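Local coordinates for putative flavoprotein (Bacteroides eggerthii, PDB 4ICI) that binds flavin mononucleotide in a flavodoxin-like fold and probably acts in electron transfer or redox chemistry, though its physiological role is not established, at residues A19-T24 against Q49-A54; Y43-A48 against N107-G112; G94-I97 against A102-I105. All coordinates share one frame; numbering follows the deposited sequence. Where two conformers were deposited one is given.

Interaction 1 (A19-T24 against Q49-A54); sequences AYFSAT and QPYTSA. With FMN (flavin mononucleotide), chain B; EDO (1,2-ethanediol), chain E; EDO (1,2-ethanediol), chain G.
Phe-21 and Tyr-51 reach each other with different first torsions. Phe-21 has CG anti to the backbone N, chi1 169°, which brings the CZ end of its ring to Tyr-51. Tyr-51 has CG anti to its carbonyl carbon, chi1 -71°, which turns the CD1 and CE1 side of its ring to Phe-21. The two side chains cross at about a right angle. The ring planes stand 59° apart, an oblique pairing. CZ of Phe-21 meets CE1 of Tyr-51 at 3.7 Å, and CD1 of Tyr-51 lies close to the same carbon. The tyrosine hydroxyl is hydrogen-bonded to Glu-68, while Trp-98 meets its ring edge-to-face.

A water adds a polar link. It donates to O of Ala-23 and to O of Tyr-51, each at 2.8 Å.

Segment 19-24 leads from strand 16-20 into the loop before helix 26-38. This is the phosphate-binding loop of the flavodoxin fold, here holding the phosphate of flavin mononucleotide. Ser-22 OG donates to O2P at 2.6 Å, and Thr-24 OG1 donates to O1P at 2.5 Å. O3P takes two backbone bonds, a straighter one from Thr-24 N and a more bent one from Ala-23 N. All three terminal phosphate oxygens are thus gripped from this loop. Thr-26 and Thr-27 add further hydrogen bonds to the cofactor. Ser-22 N donates to O2 of a 1,2-ethanediol, probably from the crystallisation liquor.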
loop_
_atom_site.group_PDB
_atom_site.type_symbol
_atom_site.label_atom_id
_atom_site.label_comp_id
_atom_site.label_asym_id
_atom_site.label_seq_id
_atom_site.Cartn_x
_atom_site.Cartn_y
_atom_site.Cartn_z
ATOM N N ALA A 19 3.999 -2.079 5.155
ATOM C CA ALA A 19 3.053 -3.068 4.641
ATOM C C ALA A 19 2.889 -2.833 3.150
ATOM O O ALA A 19 2.849 -1.684 2.703
ATOM C CB ALA A 19 1.689 -2.949 5.382
ATOM N N TYR A 20 2.792 -3.908 2.372
ATOM C CA TYR A 20 2.654 -3.735 0.944
ATOM C C TYR A 20 2.007 -4.915 0.275
ATOM O O TYR A 20 2.198 -6.062 0.713
ATOM C CB TYR A 20 4.020 -3.429 0.279
ATOM C CG TYR A 20 4.937 -4.618 0.307
ATOM C CD1 TYR A 20 5.697 -4.931 1.438
ATOM C CD2 TYR A 20 4.969 -5.494 -0.758
ATOM C CE1 TYR A 20 6.513 -6.056 1.461
ATOM C CE2 TYR A 20 5.756 -6.606 -0.732
ATOM C CZ TYR A 20 6.532 -6.887 0.380
ATOM O OH TYR A 20 7.335 -8.021 0.398
ATOM N N PHE A 21 1.283 -4.611 -0.792
ATOM C CA PHE A 21 0.809 -5.610 -1.737
ATOM C C PHE A 21 1.602 -5.446 -3.034
ATOM O O PHE A 21 1.837 -4.330 -3.514
ATOM C CB PHE A 21 -0.686 -5.386 -2.003
ATOM C CG PHE A 21 -1.243 -6.192 -3.158
ATOM C CD1 PHE A 21 -1.208 -7.570 -3.146
ATOM C CD2 PHE A 21 -1.804 -5.560 -4.234
ATOM C CE1 PHE A 21 -1.696 -8.286 -4.202
ATOM C CE2 PHE A 21 -2.303 -6.276 -5.287
ATOM C CZ PHE A 21 -2.241 -7.657 -5.270
ATOM N N SER A 22 2.026 -6.576 -3.593
ATOM C CA SER A 22 2.716 -6.592 -4.863
ATOM C C SER A 22 2.282 -7.827 -5.629
ATOM O O SER A 22 2.401 -8.949 -5.122
ATOM C CB SER A 22 4.213 -6.612 -4.641
ATOM O OG SER A 22 4.927 -6.531 -5.872
ATOM N N ALA A 23 1.784 -7.632 -6.838
ATOM C CA ALA A 23 1.377 -8.755 -7.681
ATOM C C ALA A 23 2.489 -9.281 -8.569
ATOM O O ALA A 23 2.562 -10.508 -8.801
ATOM C CB ALA A 23 0.151 -8.370 -8.525
ATOM N N THR A 24 3.334 -8.384 -9.095
ATOM C CA THR A 24 4.466 -8.793 -9.929
ATOM C C THR A 24 5.850 -8.325 -9.470
ATOM O O THR A 24 6.807 -8.326 -10.273
ATOM C CB THR A 24 4.268 -8.412 -11.412
ATOM O OG1 THR A 24 3.903 -7.045 -11.554
ATOM C CG2 THR A 24 3.206 -9.329 -12.082
ATOM N N GLN A 49 -5.722 -16.169 -2.215
ATOM C CA GLN A 49 -5.672 -16.737 -3.549
ATOM C C GLN A 49 -4.774 -15.860 -4.401
ATOM O O GLN A 49 -5.143 -14.726 -4.747
ATOM C CB GLN A 49 -7.056 -16.822 -4.186
ATOM C CG GLN A 49 -7.041 -17.509 -5.581
ATOM C CD GLN A 49 -8.380 -17.728 -6.171
ATOM O OE1 GLN A 49 -8.668 -17.332 -7.352
ATOM N NE2 GLN A 49 -9.223 -18.387 -5.410
ATOM N N PRO A 50 -3.568 -16.355 -4.738
ATOM C CA PRO A 50 -2.646 -15.563 -5.565
ATOM C C PRO A 50 -3.227 -15.067 -6.885
ATOM O O PRO A 50 -4.056 -15.732 -7.496
ATOM C CB PRO A 50 -1.495 -16.534 -5.825
ATOM C CG PRO A 50 -1.500 -17.414 -4.604
ATOM C CD PRO A 50 -2.948 -17.601 -4.280
ATOM N N TYR A 51 -2.738 -13.905 -7.339
ATOM C CA TYR A 51 -3.115 -13.340 -8.613
ATOM C C TYR A 51 -2.270 -13.926 -9.727
ATOM O O TYR A 51 -1.037 -13.838 -9.697
ATOM C CB TYR A 51 -2.953 -11.812 -8.583
ATOM C CG TYR A 51 -3.982 -11.114 -7.732
ATOM C CD1 TYR A 51 -3.797 -10.963 -6.374
ATOM C CD2 TYR A 51 -5.123 -10.571 -8.306
ATOM C CE1 TYR A 51 -4.751 -10.324 -5.592
ATOM C CE2 TYR A 51 -6.090 -9.947 -7.546
ATOM C CZ TYR A 51 -5.884 -9.789 -6.188
ATOM O OH TYR A 51 -6.839 -9.183 -5.389
ATOM N N THR A 52 -2.952 -14.507 -10.697
ATOM C CA THR A 52 -2.326 -15.019 -11.918
ATOM C C THR A 52 -2.179 -13.908 -12.969
ATOM O O THR A 52 -2.764 -12.836 -12.880
ATOM C CB THR A 52 -3.198 -16.095 -12.552
ATOM O OG1 THR A 52 -4.423 -15.464 -12.933
ATOM C CG2 THR A 52 -3.458 -17.284 -11.601
ATOM N N SER A 53 -1.409 -14.184 -14.018
ATOM C CA SER A 53 -1.320 -13.227 -15.125
ATOM C C SER A 53 -2.698 -12.944 -15.717
ATOM O O SER A 53 -3.030 -11.792 -16.017
ATOM C CB SER A 53 -0.353 -13.719 -16.199
ATOM O OG SER A 53 0.932 -13.863 -15.649
ATOM N N ALA A 54 -3.525 -13.979 -15.866
ATOM C CA ALA A 54 -4.867 -13.790 -16.373
ATOM C C ALA A 54 -5.682 -12.861 -15.470
ATOM O O ALA A 54 -6.423 -12.000 -15.959
ATOM C CB ALA A 54 -5.581 -15.145 -16.515
HETATM N N1 FMN B . -0.440 1.789 -14.104
HETATM C C2 FMN B . -0.787 3.116 -14.169
HETATM O O2 FMN B . 0.092 3.953 -14.355
HETATM N N3 FMN B . -2.119 3.486 -14.035
HETATM C C4 FMN B . -3.142 2.566 -13.879
HETATM O O4 FMN B . -4.290 3.019 -13.713
HETATM C C4A FMN B . -2.791 1.206 -13.850
HETATM N N5 FMN B . -3.790 0.216 -13.722
HETATM C C5A FMN B . -3.378 -1.122 -13.659
HETATM C C6 FMN B . -4.345 -2.124 -13.494
HETATM C C7 FMN B . -3.978 -3.444 -13.413
HETATM C C7M FMN B . -5.018 -4.500 -13.187
HETATM C C8 FMN B . -2.645 -3.810 -13.480
HETATM C C8M FMN B . -2.249 -5.267 -13.410
HETATM C C9 FMN B . -1.680 -2.826 -13.654
HETATM C C9A FMN B . -2.028 -1.463 -13.726
HETATM N N10 FMN B . -1.058 -0.462 -13.886
HETATM C C10 FMN B . -1.438 0.857 -13.942
HETATM C "C1'" FMN B . 0.403 -0.829 -13.919
HETATM C "C2'" FMN B . 0.887 -1.082 -12.463
HETATM O "O2'" FMN B . 0.558 -0.053 -11.561
HETATM C "C3'" FMN B . 2.423 -1.195 -12.388
HETATM O "O3'" FMN B . 2.912 -2.104 -13.425
HETATM C "C4'" FMN B . 2.956 -1.578 -10.975
HETATM O "O4'" FMN B . 4.319 -1.227 -10.946
HETATM C "C5'" FMN B . 2.844 -3.135 -10.759
HETATM O "O5'" FMN B . 3.336 -3.361 -9.464
HETATM P P FMN B . 3.595 -4.829 -8.879
HETATM O O1P FMN B . 4.700 -5.419 -9.770
HETATM O O2P FMN B . 3.912 -4.713 -7.465
HETATM O O3P FMN B . 2.321 -5.673 -8.991
HETATM C C1 EDO E . 2.934 -10.836 -0.898
HETATM O O1 EDO E . 2.214 -11.696 -1.797
HETATM C C2 EDO E . 2.863 -9.338 -1.250
HETATM O O2 EDO E . 1.659 -8.949 -1.861
HETATM C C1 EDO G . 6.630 -9.637 -2.001
HETATM O O1 EDO G . 7.189 -10.166 -0.798
HETATM C C2 EDO G . 6.917 -10.319 -3.353
HETATM O O2 EDO G . 8.257 -10.202 -3.929
HETATM O O HOH W 1 0.891 -12.605 -8.142
#

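Interaction 2 (Y43-A48 against N107-G112); sequences YPIAPA and NTFIEG. With EDO (1,2-ethanediol), chain E.
Phe-109 projects from helix 104-112 toward Tyr-43 of strand 41-44 and Ile-45 of the same segment. In this flavodoxin-like fold the strand is an outermost one of the five-stranded parallel sheet. The helix packs against the sheet, and the contact is buried.

The phenylalanine has CG anti to the backbone N, chi1 171°, which turns its ring toward Tyr-43 and Ile-45. Ile-45 comes over one face. Its CD1 sits 4.2 Å from the centroid of the Phe-109 ring and 27° off the normal, a CH-pi contact. This methyl lies toward the CB end of the ring, with CG of Phe-109 its closest atom at 3.8 Å. The isoleucine side chain crosses the phenylalanine at about a right angle.

Tyr-43 meets the same ring differently. The two aromatic side chains slide past each other in opposite directions, with their planes 39° apart. Phe-109 approaches the tyrosine edge near its plane, but the tyrosine lies oblique to the phenylalanine. The ring centroids are 5.8 Å apart.

Ala-19 of the adjacent strand 16-20 and Ile-93 of strand 90-96 beyond it also touch Phe-109. Were Phe-109 an alanine, the Ile-45 methyl would probably lose its aromatic face and the Tyr-43 edge its neighbour, with a gap opened between helix and sheet.

The tyrosine hydroxyl is hydrogen-bonded to O of Ser-80. On the other side of segment 43-48, a 1,2-ethanediol donates from O2 to O of Ile-45 at 2.7 Å. The nearest approach between the two segments is CE2 of Tyr-43 to CE1 of Phe-109, 3.5 Å.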
loop_
_atom_site.group_PDB
_atom_site.type_symbol
_atom_site.label_atom_id
_atom_site.label_comp_id
_atom_site.label_asym_id
_atom_site.label_seq_id
_atom_site.Cartn_x
_atom_site.Cartn_y
_atom_site.Cartn_z
ATOM N N TYR A 43 5.935 -6.137 5.949
ATOM C CA TYR A 43 4.818 -7.055 6.016
ATOM C C TYR A 43 4.221 -7.179 4.605
ATOM O O TYR A 43 3.501 -6.292 4.134
ATOM C CB TYR A 43 3.766 -6.570 7.012
ATOM C CG TYR A 43 2.419 -7.290 6.929
ATOM C CD1 TYR A 43 2.308 -8.652 7.168
ATOM C CD2 TYR A 43 1.273 -6.589 6.644
ATOM C CE1 TYR A 43 1.068 -9.299 7.082
ATOM C CE2 TYR A 43 0.040 -7.234 6.563
ATOM C CZ TYR A 43 -0.045 -8.570 6.778
ATOM O OH TYR A 43 -1.301 -9.180 6.705
ATOM N N PRO A 44 4.538 -8.288 3.905
ATOM C CA PRO A 44 3.875 -8.550 2.656
ATOM C C PRO A 44 2.399 -8.913 2.913
ATOM O O PRO A 44 2.078 -9.827 3.693
ATOM C CB PRO A 44 4.651 -9.728 2.074
ATOM C CG PRO A 44 5.974 -9.779 2.853
ATOM C CD PRO A 44 5.571 -9.297 4.217
ATOM N N ILE A 45 1.511 -8.184 2.251
ATOM C CA ILE A 45 0.071 -8.445 2.304
ATOM C C ILE A 45 -0.188 -9.529 1.263
ATOM O O ILE A 45 -0.232 -9.228 0.064
ATOM C CB ILE A 45 -0.741 -7.168 1.974
ATOM C CG1 ILE A 45 -0.439 -6.022 2.990
ATOM C CG2 ILE A 45 -2.225 -7.493 1.920
ATOM C CD1 ILE A 45 -0.951 -4.621 2.565
ATOM N N ALA A 46 -0.296 -10.782 1.723
ATOM C CA ALA A 46 -0.367 -11.921 0.830
ATOM C C ALA A 46 -1.815 -12.314 0.591
ATOM O O ALA A 46 -2.552 -12.613 1.534
ATOM C CB ALA A 46 0.395 -13.130 1.396
ATOM N N PRO A 47 -2.247 -12.302 -0.660
ATOM C CA PRO A 47 -3.583 -12.794 -0.936
ATOM C C PRO A 47 -3.757 -14.281 -0.624
ATOM O O PRO A 47 -2.886 -15.092 -0.917
ATOM C CB PRO A 47 -3.774 -12.560 -2.412
ATOM C CG PRO A 47 -2.484 -12.243 -2.952
ATOM C CD PRO A 47 -1.522 -11.921 -1.864
ATOM N N ALA A 48 -4.899 -14.634 -0.061
ATOM C CA ALA A 48 -5.228 -16.020 0.170
ATOM C C ALA A 48 -5.281 -16.818 -1.145
ATOM O O ALA A 48 -4.918 -17.995 -1.166
ATOM C CB ALA A 48 -6.525 -16.125 0.931
ATOM N N ASN A 107 -7.896 -2.256 1.022
ATOM C CA ASN A 107 -9.056 -2.070 1.886
ATOM C C ASN A 107 -9.192 -3.242 2.878
ATOM O O ASN A 107 -9.488 -3.050 4.063
ATOM C CB ASN A 107 -10.345 -1.915 1.074
ATOM C CG ASN A 107 -10.280 -0.773 0.074
ATOM O OD1 ASN A 107 -9.793 -0.940 -1.055
ATOM N ND2 ASN A 107 -10.765 0.402 0.482
ATOM N N THR A 108 -8.982 -4.480 2.403
ATOM C CA THR A 108 -9.024 -5.621 3.330
ATOM C C THR A 108 -7.995 -5.445 4.455
ATOM O O THR A 108 -8.312 -5.652 5.638
ATOM C CB THR A 108 -8.754 -6.950 2.622
ATOM O OG1 THR A 108 -9.565 -6.999 1.444
ATOM C CG2 THR A 108 -9.006 -8.138 3.552
ATOM N N PHE A 109 -6.792 -5.005 4.098
ATOM C CA PHE A 109 -5.757 -4.771 5.078
ATOM C C PHE A 109 -6.156 -3.712 6.115
ATOM O O PHE A 109 -6.077 -3.947 7.347
ATOM C CB PHE A 109 -4.442 -4.344 4.405
ATOM C CG PHE A 109 -3.414 -3.881 5.394
ATOM C CD1 PHE A 109 -2.780 -4.783 6.229
ATOM C CD2 PHE A 109 -3.078 -2.515 5.492
ATOM C CE1 PHE A 109 -1.855 -4.350 7.168
ATOM C CE2 PHE A 109 -2.166 -2.108 6.441
ATOM C CZ PHE A 109 -1.569 -3.018 7.263
ATOM N N ILE A 110 -6.595 -2.554 5.626
ATOM C CA ILE A 110 -6.923 -1.429 6.512
ATOM C C ILE A 110 -8.069 -1.822 7.452
ATOM O O ILE A 110 -8.036 -1.503 8.637
ATOM C CB ILE A 110 -7.260 -0.173 5.707
ATOM C CG1 ILE A 110 -5.999 0.379 5.037
ATOM C CG2 ILE A 110 -7.927 0.923 6.593
ATOM C CD1 ILE A 110 -6.289 1.380 3.946
ATOM N N GLU A 111 -9.076 -2.512 6.915
ATOM C CA GLU A 111 -10.248 -2.844 7.707
ATOM C C GLU A 111 -10.015 -3.978 8.713
ATOM O O GLU A 111 -10.778 -4.150 9.691
ATOM C CB GLU A 111 -11.431 -3.132 6.781
ATOM C CG GLU A 111 -11.878 -1.904 6.052
ATOM C CD GLU A 111 -12.948 -2.127 5.018
ATOM O OE1 GLU A 111 -13.505 -3.263 4.947
ATOM O OE2 GLU A 111 -13.234 -1.148 4.286
ATOM N N GLY A 112 -8.952 -4.734 8.516
ATOM C CA GLY A 112 -8.642 -5.862 9.371
ATOM C C GLY A 112 -7.572 -5.617 10.421
ATOM O O GLY A 112 -7.281 -6.506 11.224
HETATM C C1 EDO E . 2.934 -10.836 -0.898
HETATM O O1 EDO E . 2.214 -11.696 -1.797
HETATM C C2 EDO E . 2.863 -9.338 -1.250
HETATM O O2 EDO E . 1.659 -8.949 -1.861
#

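Interaction 3 (G94-I97 against A102-I105); sequences GYPI and APRI. With FMN (flavin mononucleotide), chain B.
Ala-102 places its methyl group over one face of the Tyr-95 ring. This is the CH-pi part of the contact. CB of Ala-102 is 3.9 Å from the centroid of the Tyr-95 ring and only 9° off the normal, so it sits above the middle of the ring. Its CA lies over the same side, 3.7 Å from CD2 of Tyr-95. With the tyrosine CG between the backbone N and the carbonyl carbon, chi1 48°, the ring is placed with this face against Ala-102.

Apolar contacts with Pro-103 continue along the strand. CD of Pro-103 meets CB of Tyr-95 at 3.6 Å. The two proline rings touch through CG of Pro-96 and CG of Pro-103, 3.9 Å apart. Of a different kind is the close approach of Pro-103 CD to the carbonyl O of Pro-96, 3.1 Å.

The contact joins the end of strand 90-96 to the start of helix 104-112, within a right-handed beta-alpha-beta unit completed by strand 119-125. The connecting loop lies at the carboxyl end of the parallel sheet, where flavodoxin-like folds bind their flavin.

Two hydrogen bonds lead out of the contact. The hydroxyl of Tyr-95 is hydrogen-bonded to Ser-134 of helix 132-141. The ribityl O2' of flavin mononucleotide donates to O of Ile-97 at 2.7 Å. Pro-96 meets the cofactor by van der Waals touch, with its CB 3.3 Å from O5' of the flavin mononucleotide.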
loop_
_atom_site.group_PDB
_atom_site.type_symbol
_atom_site.label_atom_id
_atom_site.label_comp_id
_atom_site.label_asym_id
_atom_site.label_seq_id
_atom_site.Cartn_x
_atom_site.Cartn_y
_atom_site.Cartn_z
ATOM N N GLY A 94 1.867 0.185 0.864
ATOM C CA GLY A 94 2.239 0.235 -0.512
ATOM C C GLY A 94 1.446 -0.675 -1.423
ATOM O O GLY A 94 0.962 -1.752 -1.023
ATOM N N TYR A 95 1.327 -0.245 -2.671
ATOM C CA TYR A 95 0.506 -0.953 -3.659
ATOM C C TYR A 95 0.889 -0.547 -5.072
ATOM O O TYR A 95 1.336 0.565 -5.313
ATOM C CB TYR A 95 -1.005 -0.713 -3.416
ATOM C CG TYR A 95 -1.383 0.746 -3.210
ATOM C CD1 TYR A 95 -1.345 1.316 -1.943
ATOM C CD2 TYR A 95 -1.736 1.538 -4.261
ATOM C CE1 TYR A 95 -1.656 2.667 -1.769
ATOM C CE2 TYR A 95 -2.049 2.874 -4.094
ATOM C CZ TYR A 95 -2.008 3.435 -2.854
ATOM O OH TYR A 95 -2.299 4.778 -2.656
ATOM N N PRO A 96 0.584 -1.411 -6.042
ATOM C CA PRO A 96 0.551 -0.987 -7.430
ATOM C C PRO A 96 -0.718 -0.177 -7.685
ATOM O O PRO A 96 -1.765 -0.470 -7.095
ATOM C CB PRO A 96 0.480 -2.301 -8.187
ATOM C CG PRO A 96 -0.264 -3.234 -7.259
ATOM C CD PRO A 96 0.175 -2.813 -5.876
ATOM N N ILE A 97 -0.653 0.824 -8.538
ATOM C CA ILE A 97 -1.848 1.565 -8.977
ATOM C C ILE A 97 -2.631 0.700 -9.950
ATOM O O ILE A 97 -2.077 0.268 -10.945
ATOM C CB ILE A 97 -1.483 2.869 -9.719
ATOM C CG1 ILE A 97 -0.701 3.841 -8.824
ATOM C CG2 ILE A 97 -2.749 3.549 -10.323
ATOM C CD1 ILE A 97 -1.388 4.193 -7.491
ATOM N N ALA A 102 -6.021 2.221 -5.302
ATOM C CA ALA A 102 -5.435 1.094 -4.570
ATOM C C ALA A 102 -6.217 -0.181 -4.888
ATOM O O ALA A 102 -7.445 -0.179 -4.911
ATOM C CB ALA A 102 -5.481 1.332 -3.076
ATOM N N PRO A 103 -5.506 -1.299 -5.110
ATOM C CA PRO A 103 -6.187 -2.594 -5.158
ATOM C C PRO A 103 -7.044 -2.825 -3.928
ATOM O O PRO A 103 -6.689 -2.384 -2.821
ATOM C CB PRO A 103 -5.026 -3.593 -5.243
ATOM C CG PRO A 103 -3.887 -2.805 -5.856
ATOM C CD PRO A 103 -4.054 -1.426 -5.277
ATOM N N ARG A 104 -8.166 -3.525 -4.112
ATOM C CA ARG A 104 -9.100 -3.715 -3.010
ATOM C C ARG A 104 -8.535 -4.488 -1.822
ATOM O O ARG A 104 -9.031 -4.343 -0.711
ATOM C CB ARG A 104 -10.394 -4.343 -3.495
ATOM C CG ARG A 104 -11.101 -3.664 -4.671
ATOM C CD ARG A 104 -11.368 -2.229 -4.498
ATOM N NE ARG A 104 -12.192 -1.700 -5.588
ATOM C CZ ARG A 104 -12.479 -0.406 -5.739
ATOM N NH1 ARG A 104 -12.006 0.485 -4.865
ATOM N NH2 ARG A 104 -13.308 -0.029 -6.704
ATOM N N ILE A 105 -7.480 -5.272 -2.037
ATOM C CA ILE A 105 -6.842 -5.935 -0.898
ATOM C C ILE A 105 -6.248 -4.939 0.106
ATOM O O ILE A 105 -6.101 -5.245 1.273
ATOM C CB ILE A 105 -5.786 -6.988 -1.368
ATOM C CG1 ILE A 105 -5.493 -8.027 -0.271
ATOM C CG2 ILE A 105 -4.535 -6.282 -1.909
ATOM C CD1 ILE A 105 -4.684 -9.220 -0.752
HETATM N N1 FMN B . -0.440 1.789 -14.104
HETATM C C2 FMN B . -0.787 3.116 -14.169
HETATM O O2 FMN B . 0.092 3.953 -14.355
HETATM N N3 FMN B . -2.119 3.486 -14.035
HETATM C C4 FMN B . -3.142 2.566 -13.879
HETATM O O4 FMN B . -4.290 3.019 -13.713
HETATM C C4A FMN B . -2.791 1.206 -13.850
HETATM N N5 FMN B . -3.790 0.216 -13.722
HETATM C C5A FMN B . -3.378 -1.122 -13.659
HETATM C C6 FMN B . -4.345 -2.124 -13.494
HETATM C C7 FMN B . -3.978 -3.444 -13.413
HETATM C C7M FMN B . -5.018 -4.500 -13.187
HETATM C C8 FMN B . -2.645 -3.810 -13.480
HETATM C C8M FMN B . -2.249 -5.267 -13.410
HETATM C C9 FMN B . -1.680 -2.826 -13.654
HETATM C C9A FMN B . -2.028 -1.463 -13.726
HETATM N N10 FMN B . -1.058 -0.462 -13.886
HETATM C C10 FMN B . -1.438 0.857 -13.942
HETATM C "C1'" FMN B . 0.403 -0.829 -13.919
HETATM C "C2'" FMN B . 0.887 -1.082 -12.463
HETATM O "O2'" FMN B . 0.558 -0.053 -11.561
HETATM C "C3'" FMN B . 2.423 -1.195 -12.388
HETATM O "O3'" FMN B . 2.912 -2.104 -13.425
HETATM C "C4'" FMN B . 2.956 -1.578 -10.975
HETATM O "O4'" FMN B . 4.319 -1.227 -10.946
HETATM C "C5'" FMN B . 2.844 -3.135 -10.759
HETATM O "O5'" FMN B . 3.336 -3.361 -9.464
HETATM P P FMN B . 3.595 -4.829 -8.879
HETATM O O1P FMN B . 4.700 -5.419 -9.770
HETATM O O2P FMN B . 3.912 -4.713 -7.465
HETATM O O3P FMN B . 2.321 -5.673 -8.991
#

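How the interactions relate
Interactions 2 and 3 are buried, whereas interaction 1 is only partly buried and its 49-54 side is largely exposed. All three reach the same parallel sheet. Strand 16-20 lies between strands 41-44 and 90-96, and backbone hydrogen bonds tie interaction 1 to both others: Tyr-20 to Tyr-43 and Ile-45, and Phe-21 to Gly-94. Interactions 2 and 3 share helix 104-112, the first along its later turns and the second at its start, and Ile-105 packs on Ile-45. Interaction 3 is nested within the loop that interaction 2 closes. Cross-segment chemistry is apolar throughout, apart from the water in interaction 1. Interactions 1 and 3 also bind the cofactor, at its phosphate and ribityl chain respectively.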